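Long-range contacts in hypothetical UPF0271 protein TTHB195 (Thermus thermophilus, PDB 2DFA), which probably catalyses the ATP-dependent cleavage of 5-oxoproline to L-glutamate, working as subunit A of a complex with PxpB and PxpC: residues L116-D121 and T147-E152; V161-P166 and A217-I222; R168-S173 and V213-D218; R195-V200 and R237-Q242. One frame throughout, in Å; residues are numbered along the deposited sequence.

Overall arrangement
Contact 2 is the buried centre of the set: two parallel strands of the curled sheet, joined by backbone hydrogen bonds and one aspartate. The other three lie farther out and have no hydrogen bonds across them. Contact 4, buried too, packs aliphatic side chains between two helices on one side of that sheet, while contact 1, partly buried, sets a helix end against a helix start about 28 Å from contact 4, centre to centre. Contact 3, also partly buried, lays a loop on an extended run that leads into contact 2, and the two share Ala217 and Asp218. Tyr170 OH ties contact 3 to Phe165 N, and Arg195 of contact 4 bonds to Arg168 O and, weakly, to Pro166 O.

Contact 1 (L116-D121 and T147-E152); sequences LKACRD and TVYEEE
Tyr149 and Ala118 meet where the last turn of helix 112-120 packs against the first turn of helix 148-155, a helix-helix contact among the alpha/beta units of this LamB/YcsF-family chain. The short axes come within 8.0 Å and are steeply inclined, at 76°. CG of Tyr149 is anti to its backbone N (chi1 177°), and the ring lies with one face toward the neighbouring helix. Ala118 CB sits over that face, 3.9 Å above the plane and displaced toward the rim, a CH-pi contact. Cys119 SG approaches the same ring obliquely, 4.2 Å from Tyr149 CD2, as a sulfur-aromatic partner. Pro110, Ala125, Leu141 and Val143 also touch the tyrosine, which ties the helix pair to helix 122-135 and strand 141-143.

Nearer the backbone the contact changes from side chain on side chain to side chain on backbone. Tyr149 CB rests 3.4 Å from Ala118 O. Val148 sets its CG2 branch against both carbonyl oxygens, those of Ala118 and Cys119, so a methyl group lies against the polar end of the helix. Val148 N, buried here, has no partner in the model. Thr147 is the N-cap of its helix: OG1 takes the N-H of Glu150 at 3.2 Å and also bonds to Leu144 O. Its CB faces the other helix, 3.8 Å from Cys119 O, while Val148 CG2 comes closer to that oxygen, at 3.3 Å.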
loop_
_atom_site.group_PDB
_atom_site.type_symbol
_atom_site.label_atom_id
_atom_site.label_comp_id
_atom_site.label_asym_id
_atom_site.label_seq_id
_atom_site.Cartn_x
_atom_site.Cartn_y
_atom_site.Cartn_z
ATOM N N LEU A 116 7.130 13.001 17.135
ATOM C CA LEU A 116 7.023 12.709 18.559
ATOM C C LEU A 116 8.033 11.653 19.017
ATOM O O LEU A 116 8.622 11.782 20.089
ATOM C CB LEU A 116 5.597 12.256 18.902
ATOM C CG LEU A 116 4.497 13.298 18.674
ATOM C CD1 LEU A 116 3.141 12.719 19.073
ATOM C CD2 LEU A 116 4.801 14.551 19.488
ATOM N N LYS A 117 8.237 10.611 18.213
ATOM C CA LYS A 117 9.190 9.566 18.577
ATOM C C LYS A 117 10.585 10.186 18.654
ATOM O O LYS A 117 11.379 9.859 19.541
ATOM C CB LYS A 117 9.173 8.434 17.541
ATOM C CG LYS A 117 9.985 7.201 17.939
ATOM C CD LYS A 117 9.932 6.147 16.839
ATOM C CE LYS A 117 10.687 4.873 17.216
ATOM N NZ LYS A 117 10.119 4.210 18.419
ATOM N N ALA A 118 10.870 11.092 17.723
ATOM C CA ALA A 118 12.159 11.780 17.681
ATOM C C ALA A 118 12.382 12.645 18.923
ATOM O O ALA A 118 13.490 12.707 19.456
ATOM C CB ALA A 118 12.242 12.647 16.437
ATOM N N CYS A 119 11.328 13.309 19.383
ATOM C CA CYS A 119 11.436 14.179 20.550
ATOM C C CYS A 119 11.756 13.457 21.855
ATOM O O CYS A 119 12.216 14.084 22.811
ATOM C CB CYS A 119 10.155 15.002 20.715
ATOM S SG CYS A 119 9.923 16.270 19.439
ATOM N N ARG A 120 11.524 12.148 21.902
ATOM C CA ARG A 120 11.800 11.388 23.120
ATOM C C ARG A 120 12.737 10.197 22.925
ATOM O O ARG A 120 13.117 9.541 23.898
ATOM C CB ARG A 120 10.488 10.902 23.743
ATOM C CG ARG A 120 9.626 10.064 22.818
ATOM C CD ARG A 120 8.301 9.698 23.475
ATOM N NE ARG A 120 7.343 9.156 22.512
ATOM C CZ ARG A 120 7.461 7.979 21.904
ATOM N NH1 ARG A 120 8.502 7.192 22.154
ATOM N NH2 ARG A 120 6.539 7.593 21.031
ATOM N N ASP A 121 13.118 9.921 21.682
ATOM C CA ASP A 121 13.997 8.787 21.400
ATOM C C ASP A 121 15.265 9.203 20.656
ATOM O O ASP A 121 15.220 9.533 19.471
ATOM C CB ASP A 121 13.239 7.733 20.589
ATOM C CG ASP A 121 14.043 6.470 20.386
ATOM O OD1 ASP A 121 14.475 5.881 21.398
ATOM O OD2 ASP A 121 14.247 6.068 19.223
ATOM N N THR A 147 14.551 19.451 23.495
ATOM C CA THR A 147 14.341 18.011 23.366
ATOM C C THR A 147 15.618 17.273 22.966
ATOM O O THR A 147 16.587 17.886 22.520
ATOM C CB THR A 147 13.257 17.703 22.303
ATOM O OG1 THR A 147 13.713 18.136 21.017
ATOM C CG2 THR A 147 11.963 18.428 22.633
ATOM N N VAL A 148 15.612 15.952 23.131
ATOM C CA VAL A 148 16.761 15.137 22.757
ATOM C C VAL A 148 16.889 15.215 21.241
ATOM O O VAL A 148 17.939 14.931 20.665
ATOM C CB VAL A 148 16.578 13.655 23.184
ATOM C CG1 VAL A 148 16.448 13.562 24.699
ATOM C CG2 VAL A 148 15.358 13.058 22.507
ATOM N N TYR A 149 15.798 15.614 20.602
ATOM C CA TYR A 149 15.755 15.762 19.158
ATOM C C TYR A 149 16.645 16.949 18.753
ATOM O O TYR A 149 17.441 16.856 17.818
ATOM C CB TYR A 149 14.296 15.970 18.730
ATOM C CG TYR A 149 14.088 16.216 17.261
ATOM C CD1 TYR A 149 14.882 15.584 16.307
ATOM C CD2 TYR A 149 13.087 17.081 16.821
ATOM C CE1 TYR A 149 14.685 15.809 14.948
ATOM C CE2 TYR A 149 12.882 17.312 15.468
ATOM C CZ TYR A 149 13.685 16.676 14.538
ATOM O OH TYR A 149 13.500 16.924 13.199
ATOM N N GLU A 150 16.522 18.065 19.464
ATOM C CA GLU A 150 17.356 19.226 19.167
ATOM C C GLU A 150 18.812 18.836 19.428
ATOM O O GLU A 150 19.713 19.186 18.666
ATOM C CB GLU A 150 16.988 20.406 20.070
ATOM C CG GLU A 150 17.694 21.699 19.681
ATOM C CD GLU A 150 17.636 22.767 20.762
ATOM O OE1 GLU A 150 16.619 22.844 21.480
ATOM O OE2 GLU A 150 18.607 23.544 20.879
ATOM N N GLU A 151 19.024 18.095 20.511
ATOM C CA GLU A 151 20.361 17.650 20.897
ATOM C C GLU A 151 21.065 16.810 19.841
ATOM O O GLU A 151 22.208 17.097 19.466
ATOM C CB GLU A 151 20.293 16.843 22.191
ATOM C CG GLU A 151 19.981 17.651 23.434
ATOM C CD GLU A 151 19.955 16.786 24.683
ATOM O OE1 GLU A 151 20.907 15.996 24.881
ATOM O OE2 GLU A 151 18.989 16.898 25.469
ATOM N N GLU A 152 20.397 15.764 19.368
ATOM C CA GLU A 152 21.005 14.893 18.367
ATOM C C GLU A 152 21.249 15.629 17.056
ATOM O O GLU A 152 22.238 15.375 16.370
ATOM C CB GLU A 152 20.131 13.659 18.130
ATOM C CG GLU A 152 20.022 12.747 19.345
ATOM C CD GLU A 152 21.379 12.308 19.875
ATOM O OE1 GLU A 152 22.266 11.985 19.059
ATOM O OE2 GLU A 152 21.559 12.271 21.109
#

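Contact 2 (V161-P166 and A217-I222); sequences VLEAFP and ADTLCI
The Phe165 ring is met obliquely by Cys221, with CB 3.6 Å from Phe165 CD2 and SG a sulfur-aromatic neighbour. Cys221 CB also lies against the Glu163 carboxylate, whose OE2 is held by Lys109 and Asn6. A second carboxylate, that of Asp218, reaches back across the strands: its OD2 accepts from Leu162 N at 2.8 Å, on the anti side and 20° out of the carboxylate plane. An alanine at Asp218 would probably leave the buried Leu162 N-H without this acceptor, though the two backbone bonds to Leu162 O could remain.

Strands 160-164 and 219-222 are neighbours in the curled parallel sheet. Leu162 O is gripped by two donors, Asp218 N and Thr219 N, before the regular ladder takes over: Ala164 N bonds to Thr219 O at 3.0 Å, and Cys221 N to Ala164 O at 2.9 Å, almost straight along the carbonyl. Glu163 and Thr219 share one sheet face, where Thr219 OG1 bonds to Asp4 and Asn6. Ala164 and Leu220 share the other, which helix 189-201 covers through Met199. On that side Ala164 CB presses tightly on Ala217 CB, at 3.5 Å, and Leu220 CD2 lies 3.8 Å from Ala164 CB.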
loop_
_atom_site.group_PDB
_atom_site.type_symbol
_atom_site.label_atom_id
_atom_site.label_comp_id
_atom_site.label_asym_id
_atom_site.label_seq_id
_atom_site.Cartn_x
_atom_site.Cartn_y
_atom_site.Cartn_z
ATOM N N VAL A 161 16.649 24.696 13.429
ATOM C CA VAL A 161 15.671 25.780 13.417
ATOM C C VAL A 161 14.646 25.504 14.513
ATOM O O VAL A 161 14.000 24.455 14.510
ATOM C CB VAL A 161 14.942 25.859 12.054
ATOM C CG1 VAL A 161 13.927 26.982 12.071
ATOM C CG2 VAL A 161 15.948 26.069 10.934
ATOM N N LEU A 162 14.498 26.445 15.443
ATOM C CA LEU A 162 13.567 26.285 16.556
ATOM C C LEU A 162 12.127 26.652 16.240
ATOM O O LEU A 162 11.826 27.764 15.808
ATOM C CB LEU A 162 14.056 27.091 17.762
ATOM C CG LEU A 162 15.471 26.730 18.224
ATOM C CD1 LEU A 162 15.803 27.492 19.501
ATOM C CD2 LEU A 162 15.565 25.224 18.466
ATOM N N GLU A 163 11.232 25.700 16.484
ATOM C CA GLU A 163 9.813 25.877 16.218
ATOM C C GLU A 163 9.000 26.153 17.478
ATOM O O GLU A 163 9.268 25.594 18.543
ATOM C CB GLU A 163 9.277 24.628 15.513
ATOM C CG GLU A 163 7.789 24.617 15.275
ATOM C CD GLU A 163 7.366 23.469 14.374
ATOM O OE1 GLU A 163 7.703 22.305 14.683
ATOM O OE2 GLU A 163 6.693 23.737 13.356
ATOM N N ALA A 164 8.011 27.029 17.345
ATOM C CA ALA A 164 7.125 27.384 18.450
ATOM C C ALA A 164 5.701 27.203 17.943
ATOM O O ALA A 164 5.447 27.298 16.737
ATOM C CB ALA A 164 7.361 28.836 18.884
ATOM N N PHE A 165 4.772 26.953 18.859
ATOM C CA PHE A 165 3.383 26.725 18.483
ATOM C C PHE A 165 2.402 27.688 19.134
ATOM O O PHE A 165 1.968 27.472 20.263
ATOM C CB PHE A 165 2.981 25.290 18.836
ATOM C CG PHE A 165 3.907 24.249 18.275
ATOM C CD1 PHE A 165 5.159 24.033 18.843
ATOM C CD2 PHE A 165 3.536 23.498 17.163
ATOM C CE1 PHE A 165 6.028 23.084 18.311
ATOM C CE2 PHE A 165 4.398 22.549 16.623
ATOM C CZ PHE A 165 5.648 22.342 17.201
ATOM N N PRO A 166 2.024 28.758 18.419
ATOM C CA PRO A 166 1.079 29.729 18.977
ATOM C C PRO A 166 -0.294 29.132 19.297
ATOM O O PRO A 166 -1.056 29.706 20.073
ATOM C CB PRO A 166 1.018 30.812 17.899
ATOM C CG PRO A 166 1.341 30.065 16.637
ATOM C CD PRO A 166 2.465 29.162 17.073
ATOM N N ALA A 217 11.309 31.584 18.845
ATOM C CA ALA A 217 10.614 31.110 17.663
ATOM C C ALA A 217 11.250 31.514 16.338
ATOM O O ALA A 217 11.037 32.628 15.857
ATOM C CB ALA A 217 9.171 31.587 17.705
ATOM N N ASP A 218 12.033 30.615 15.750
ATOM C CA ASP A 218 12.635 30.897 14.452
ATOM C C ASP A 218 11.487 30.730 13.465
ATOM O O ASP A 218 11.403 31.420 12.448
ATOM C CB ASP A 218 13.754 29.901 14.127
ATOM C CG ASP A 218 14.959 30.056 15.038
ATOM O OD1 ASP A 218 15.282 31.207 15.408
ATOM O OD2 ASP A 218 15.596 29.033 15.371
ATOM N N THR A 219 10.586 29.809 13.792
ATOM C CA THR A 219 9.427 29.551 12.955
ATOM C C THR A 219 8.215 29.237 13.830
ATOM O O THR A 219 8.351 28.671 14.914
ATOM C CB THR A 219 9.689 28.367 11.977
ATOM O OG1 THR A 219 8.551 28.187 11.124
ATOM C CG2 THR A 219 9.948 27.082 12.750
ATOM N N LEU A 220 7.040 29.629 13.358
ATOM C CA LEU A 220 5.789 29.395 14.069
ATOM C C LEU A 220 4.945 28.396 13.281
ATOM O O LEU A 220 4.633 28.630 12.113
ATOM C CB LEU A 220 5.007 30.702 14.211
ATOM C CG LEU A 220 5.653 31.835 15.017
ATOM C CD1 LEU A 220 4.782 33.083 14.925
ATOM C CD2 LEU A 220 5.823 31.404 16.463
ATOM N N CYS A 221 4.565 27.294 13.922
ATOM C CA CYS A 221 3.758 26.275 13.256
ATOM C C CYS A 221 2.267 26.567 13.322
ATOM O O CYS A 221 1.743 26.938 14.370
ATOM C CB CYS A 221 4.018 24.899 13.870
ATOM S SG CYS A 221 2.994 23.570 13.165
ATOM N N ILE A 222 1.591 26.391 12.192
ATOM C CA ILE A 222 0.152 26.610 12.101
ATOM C C ILE A 222 -0.526 25.302 11.701
ATOM O O ILE A 222 -0.070 24.618 10.784
ATOM C CB ILE A 222 -0.193 27.671 11.040
ATOM C CG1 ILE A 222 0.568 28.967 11.326
ATOM C CG2 ILE A 222 -1.695 27.917 11.021
ATOM C CD1 ILE A 222 0.358 29.515 12.727
#

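Contact 3 (R168-S173 and V213-D218); sequences RAYLRS and VAVRAD
Tyr170 and Val215 make the close part of this contact: the ring atom CE2 lies 3.7 Å from Val215 CG1, the two side chains crossing at a slant. CD2 of the ring is 4.1 Å from the same methyl, so Val215 meets the CD2-CE2 bond of the ring obliquely, by its CG1 branch. CG is anti to the carbonyl carbon of Tyr170 (chi1 -77°), and at the end of the ring the OH accepts the N-H of Phe165. The bond fixes the hydroxyl end, and Val205 and Met199 also pack on the side chain.

Toward the surface the fit slackens. Val213 CG1 lies 4.0 Å from Tyr170 CB and also faces Leu171 O, and its CG2 stands 4.0 Å from Arg172 O. Val213 was deposited in two conformers, so these details hold for one of them. Arg172 is exposed and points its CB away from the strand, yet its NH1 bonds to Gly210 O, in the turn of the hairpin. No hydrogen bond joins the two segments themselves. The chain after strand 160-164 is thus packed, through Tyr170, against the beta hairpin of strands 204-206 and 212-214 and the chain just after it.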
loop_
_atom_site.group_PDB
_atom_site.type_symbol
_atom_site.label_atom_id
_atom_site.label_comp_id
_atom_site.label_asym_id
_atom_site.label_seq_id
_atom_site.Cartn_x
_atom_site.Cartn_y
_atom_site.Cartn_z
ATOM N N ARG A 168 -0.720 26.042 20.656
ATOM C CA ARG A 168 -0.614 25.056 21.726
ATOM C C ARG A 168 -0.202 25.703 23.037
ATOM O O ARG A 168 0.619 26.619 23.050
ATOM C CB ARG A 168 0.405 23.976 21.350
ATOM C CG ARG A 168 -0.013 23.124 20.162
ATOM C CD ARG A 168 -1.252 22.301 20.496
ATOM N NE ARG A 168 -0.999 21.356 21.583
ATOM C CZ ARG A 168 -0.171 20.320 21.493
ATOM N NH1 ARG A 168 0.485 20.086 20.363
ATOM N NH2 ARG A 168 0.009 19.520 22.535
ATOM N N ALA A 169 -0.772 25.223 24.139
ATOM C CA ALA A 169 -0.442 25.761 25.452
ATOM C C ALA A 169 0.900 25.199 25.899
ATOM O O ALA A 169 1.267 24.073 25.548
ATOM C CB ALA A 169 -1.524 25.398 26.462
ATOM N N TYR A 170 1.629 25.998 26.671
ATOM C CA TYR A 170 2.929 25.606 27.196
ATOM C C TYR A 170 2.865 25.441 28.710
ATOM O O TYR A 170 2.004 26.018 29.370
ATOM C CB TYR A 170 3.985 26.664 26.865
ATOM C CG TYR A 170 4.477 26.636 25.438
ATOM C CD1 TYR A 170 3.638 26.976 24.378
ATOM C CD2 TYR A 170 5.793 26.281 25.150
ATOM C CE1 TYR A 170 4.102 26.962 23.061
ATOM C CE2 TYR A 170 6.268 26.262 23.842
ATOM C CZ TYR A 170 5.419 26.605 22.803
ATOM O OH TYR A 170 5.891 26.582 21.514
ATOM N N LEU A 171 3.784 24.650 29.252
ATOM C CA LEU A 171 3.853 24.433 30.691
ATOM C C LEU A 171 5.106 25.147 31.185
ATOM O O LEU A 171 6.000 25.452 30.391
ATOM C CB LEU A 171 3.945 22.938 31.003
ATOM C CG LEU A 171 2.816 22.043 30.482
ATOM C CD1 LEU A 171 3.095 20.602 30.886
ATOM C CD2 LEU A 171 1.477 22.500 31.042
ATOM N N ARG A 172 5.178 25.418 32.486
ATOM C CA ARG A 172 6.343 26.102 33.041
ATOM C C ARG A 172 7.645 25.398 32.677
ATOM O O ARG A 172 8.690 26.036 32.556
ATOM C CB ARG A 172 6.227 26.219 34.560
ATOM C CG ARG A 172 5.140 27.172 35.021
ATOM C CD ARG A 172 5.198 27.376 36.527
ATOM N NE ARG A 172 6.448 28.002 36.956
ATOM C CZ ARG A 172 6.804 29.249 36.661
ATOM N NH1 ARG A 172 6.005 30.018 35.932
ATOM N NH2 ARG A 172 7.960 29.729 37.097
ATOM N N SER A 173 7.576 24.083 32.497
ATOM C CA SER A 173 8.752 23.294 32.138
ATOM C C SER A 173 9.349 23.753 30.809
ATOM O O SER A 173 10.518 23.498 30.526
ATOM C CB SER A 173 8.380 21.815 32.040
ATOM O OG SER A 173 7.429 21.606 31.012
ATOM N N VAL A 213 6.900 31.291 30.194
ATOM C CA VAL A 213 8.153 30.609 29.902
ATOM C C VAL A 213 8.821 31.210 28.667
ATOM O O VAL A 213 8.161 31.799 27.811
ATOM C CB VAL A 213 7.915 29.087 29.679
ATOM C CG1 VAL A 213 6.907 28.877 28.564
ATOM C CG2 VAL A 213 9.228 28.389 29.352
ATOM N N ALA A 214 10.139 31.066 28.589
ATOM C CA ALA A 214 10.899 31.590 27.463
ATOM C C ALA A 214 10.771 30.672 26.252
ATOM O O ALA A 214 10.722 29.451 26.385
ATOM C CB ALA A 214 12.362 31.741 27.848
ATOM N N VAL A 215 10.709 31.274 25.073
ATOM C CA VAL A 215 10.606 30.527 23.829
ATOM C C VAL A 215 11.198 31.343 22.692
ATOM O O VAL A 215 10.863 32.518 22.515
ATOM C CB VAL A 215 9.135 30.188 23.478
ATOM C CG1 VAL A 215 8.603 29.119 24.417
ATOM C CG2 VAL A 215 8.275 31.442 23.560
ATOM N N ARG A 216 12.093 30.723 21.931
ATOM C CA ARG A 216 12.710 31.397 20.800
ATOM C C ARG A 216 12.078 30.778 19.565
ATOM O O ARG A 216 12.266 29.596 19.280
ATOM C CB ARG A 216 14.227 31.187 20.806
ATOM C CG ARG A 216 15.001 32.324 20.144
ATOM C CD ARG A 216 15.456 31.977 18.737
ATOM N NE ARG A 216 16.538 30.995 18.749
ATOM C CZ ARG A 216 17.720 31.193 19.328
ATOM N NH1 ARG A 216 17.979 32.339 19.945
ATOM N NH2 ARG A 216 18.645 30.242 19.290
ATOM N N ALA A 217 11.309 31.584 18.845
ATOM C CA ALA A 217 10.614 31.110 17.663
ATOM C C ALA A 217 11.250 31.514 16.338
ATOM O O ALA A 217 11.037 32.628 15.857
ATOM C CB ALA A 217 9.171 31.587 17.705
ATOM N N ASP A 218 12.033 30.615 15.750
ATOM C CA ASP A 218 12.635 30.897 14.452
ATOM C C ASP A 218 11.487 30.730 13.465
ATOM O O ASP A 218 11.403 31.420 12.448
ATOM C CB ASP A 218 13.754 29.901 14.127
ATOM C CG ASP A 218 14.959 30.056 15.038
ATOM O OD1 ASP A 218 15.282 31.207 15.408
ATOM O OD2 ASP A 218 15.596 29.033 15.371
#

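Contact 4 (R195-V200 and R237-Q242); sequences RALRMV and REALEQ
Leu197 and Leu240 join two helices that lie side by side against the parallel sheet, helix 189-201 and helix 229-241, in an alpha/beta layer contact. The short axes approach to 9.3 Å with a crossing angle of -44°, and the nearest CA pair is that of the two leucines. They slide past each other in opposite directions, each running toward the other helix, and touch methyl to methyl: Leu197 CD2 lies 3.7 Å from Leu240 CD2. The same Leu240 methyl also reaches backbone, 4.0 Å from Leu197 CA, and also meets Val200 CG2 at 4.1 Å. One branch of Leu240 therefore packs on residues about one turn apart on the partner helix.

The two helices form part of the helical layer against the curled parallel sheet of this alpha/beta fold. Strand residues Val3, Leu5 and Val247 pack under Leu240, and Leu220 packs under Ala196 and Val200, so the leucine contact closes over the strands. Leu197 also reaches Ala239, laying CD1 3.7 Å from Ala239 O and 4.3 Å from Ala239 CB. Its chi1 of -100° lies well away from a staggered value, which carries CG toward Ala239 and Leu240. An alanine at Leu197 would probably open a gap beside Ala239 and take away the methyl against which Leu240 CD2 packs. Farther round, Arg237 NE and Glu241 OE2 pair by charge alone, the oxygen lying well out of the guanidinium plane, whereas Arg198 reaches Glu202 and Glu212.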
loop_
_atom_site.group_PDB
_atom_site.type_symbol
_atom_site.label_atom_id
_atom_site.label_comp_id
_atom_site.label_asym_id
_atom_site.label_seq_id
_atom_site.Cartn_x
_atom_site.Cartn_y
_atom_site.Cartn_z
ATOM N N ARG A 195 -0.632 35.390 21.148
ATOM C CA ARG A 195 0.508 34.602 21.603
ATOM C C ARG A 195 1.667 34.656 20.601
ATOM O O ARG A 195 2.834 34.759 20.953
ATOM C CB ARG A 195 0.035 33.156 21.789
ATOM C CG ARG A 195 -0.979 33.014 22.928
ATOM C CD ARG A 195 -1.697 31.655 22.915
ATOM N NE ARG A 195 -0.749 30.550 23.106
ATOM C CZ ARG A 195 -0.464 30.193 24.371
ATOM N NH1 ARG A 195 -1.026 30.837 25.378
ATOM N NH2 ARG A 195 0.361 29.169 24.601
ATOM N N ALA A 196 1.311 34.550 19.309
ATOM C CA ALA A 196 2.343 34.596 18.277
ATOM C C ALA A 196 3.197 35.867 18.377
ATOM O O ALA A 196 4.419 35.830 18.377
ATOM C CB ALA A 196 1.653 34.531 16.915
ATOM N N LEU A 197 2.506 37.024 18.417
ATOM C CA LEU A 197 3.220 38.293 18.561
ATOM C C LEU A 197 4.175 38.253 19.758
ATOM O O LEU A 197 5.333 38.647 19.691
ATOM C CB LEU A 197 2.178 39.396 18.798
ATOM C CG LEU A 197 1.851 40.217 17.545
ATOM C CD1 LEU A 197 0.944 41.412 17.860
ATOM C CD2 LEU A 197 3.100 40.796 16.876
ATOM N N ARG A 198 3.619 37.799 20.896
ATOM C CA ARG A 198 4.399 37.728 22.126
ATOM C C ARG A 198 5.675 36.908 21.940
ATOM O O ARG A 198 6.762 37.297 22.346
ATOM C CB ARG A 198 3.516 37.087 23.197
ATOM C CG ARG A 198 4.121 37.193 24.597
ATOM C CD ARG A 198 3.645 38.447 25.347
ATOM N NE ARG A 198 4.548 38.759 26.463
ATOM C CZ ARG A 198 4.471 37.967 27.549
ATOM N NH1 ARG A 198 3.621 36.956 27.556
ATOM N NH2 ARG A 198 5.232 38.217 28.617
ATOM N N MET A 199 5.506 35.710 21.346
ATOM C CA MET A 199 6.658 34.841 21.133
ATOM C C MET A 199 7.740 35.530 20.295
ATOM O O MET A 199 8.933 35.393 20.527
ATOM C CB MET A 199 6.187 33.576 20.409
ATOM C CG MET A 199 5.122 32.786 21.172
ATOM S SD MET A 199 4.518 31.388 20.214
ATOM C CE MET A 199 4.370 30.210 21.562
ATOM N N VAL A 200 7.287 36.253 19.253
ATOM C CA VAL A 200 8.249 36.953 18.401
ATOM C C VAL A 200 8.848 38.180 19.102
ATOM O O VAL A 200 10.054 38.318 19.258
ATOM C CB VAL A 200 7.540 37.374 17.111
ATOM C CG1 VAL A 200 8.516 38.127 16.205
ATOM C CG2 VAL A 200 7.021 36.155 16.371
ATOM N N ARG A 237 -0.842 36.003 10.781
ATOM C CA ARG A 237 -0.035 36.764 9.834
ATOM C C ARG A 237 -0.344 38.257 9.904
ATOM O O ARG A 237 0.562 39.091 9.887
ATOM C CB ARG A 237 -0.263 36.269 8.405
ATOM C CG ARG A 237 0.709 36.875 7.401
ATOM C CD ARG A 237 0.347 36.517 5.968
ATOM N NE ARG A 237 1.304 37.070 5.013
ATOM C CZ ARG A 237 2.554 36.644 4.870
ATOM N NH1 ARG A 237 3.007 35.648 5.620
ATOM N NH2 ARG A 237 3.356 37.216 3.984
ATOM N N GLU A 238 -1.628 38.589 9.983
ATOM C CA GLU A 238 -2.044 39.986 10.047
ATOM C C GLU A 238 -1.546 40.673 11.315
ATOM O O GLU A 238 -1.054 41.802 11.268
ATOM C CB GLU A 238 -3.570 40.084 9.948
ATOM C CG GLU A 238 -4.113 39.609 8.604
ATOM C CD GLU A 238 -5.614 39.783 8.468
ATOM O OE1 GLU A 238 -6.368 39.154 9.243
ATOM O OE2 GLU A 238 -6.042 40.551 7.581
ATOM N N ALA A 239 -1.667 39.989 12.448
ATOM C CA ALA A 239 -1.215 40.548 13.713
ATOM C C ALA A 239 0.276 40.853 13.636
ATOM O O ALA A 239 0.741 41.864 14.158
ATOM C CB ALA A 239 -1.493 39.568 14.845
ATOM N N LEU A 240 1.019 39.975 12.969
ATOM C CA LEU A 240 2.458 40.146 12.825
ATOM C C LEU A 240 2.823 41.286 11.878
ATOM O O LEU A 240 3.723 42.075 12.164
ATOM C CB LEU A 240 3.096 38.843 12.330
ATOM C CG LEU A 240 3.033 37.637 13.274
ATOM C CD1 LEU A 240 3.662 36.422 12.604
ATOM C CD2 LEU A 240 3.760 37.962 14.570
ATOM N N GLU A 241 2.123 41.370 10.750
ATOM C CA GLU A 241 2.395 42.415 9.771
ATOM C C GLU A 241 1.922 43.784 10.251
ATOM O O GLU A 241 2.595 44.790 10.031
ATOM C CB GLU A 241 1.741 42.071 8.432
ATOM C CG GLU A 241 2.261 40.782 7.818
ATOM C CD GLU A 241 1.708 40.528 6.432
ATOM O OE1 GLU A 241 0.468 40.491 6.280
ATOM O OE2 GLU A 241 2.516 40.360 5.496
ATOM N N GLN A 242 0.765 43.822 10.904
ATOM C CA GLN A 242 0.242 45.079 11.421
ATOM C C GLN A 242 1.136 45.542 12.564
ATOM O O GLN A 242 1.076 46.696 12.989
ATOM C CB GLN A 242 -1.195 44.904 11.921
ATOM C CG GLN A 242 -2.235 44.838 10.815
ATOM C CD GLN A 242 -3.650 44.724 11.352
ATOM O OE1 GLN A 242 -4.418 45.687 11.328
ATOM N NE2 GLN A 242 -4.003 43.540 11.842
#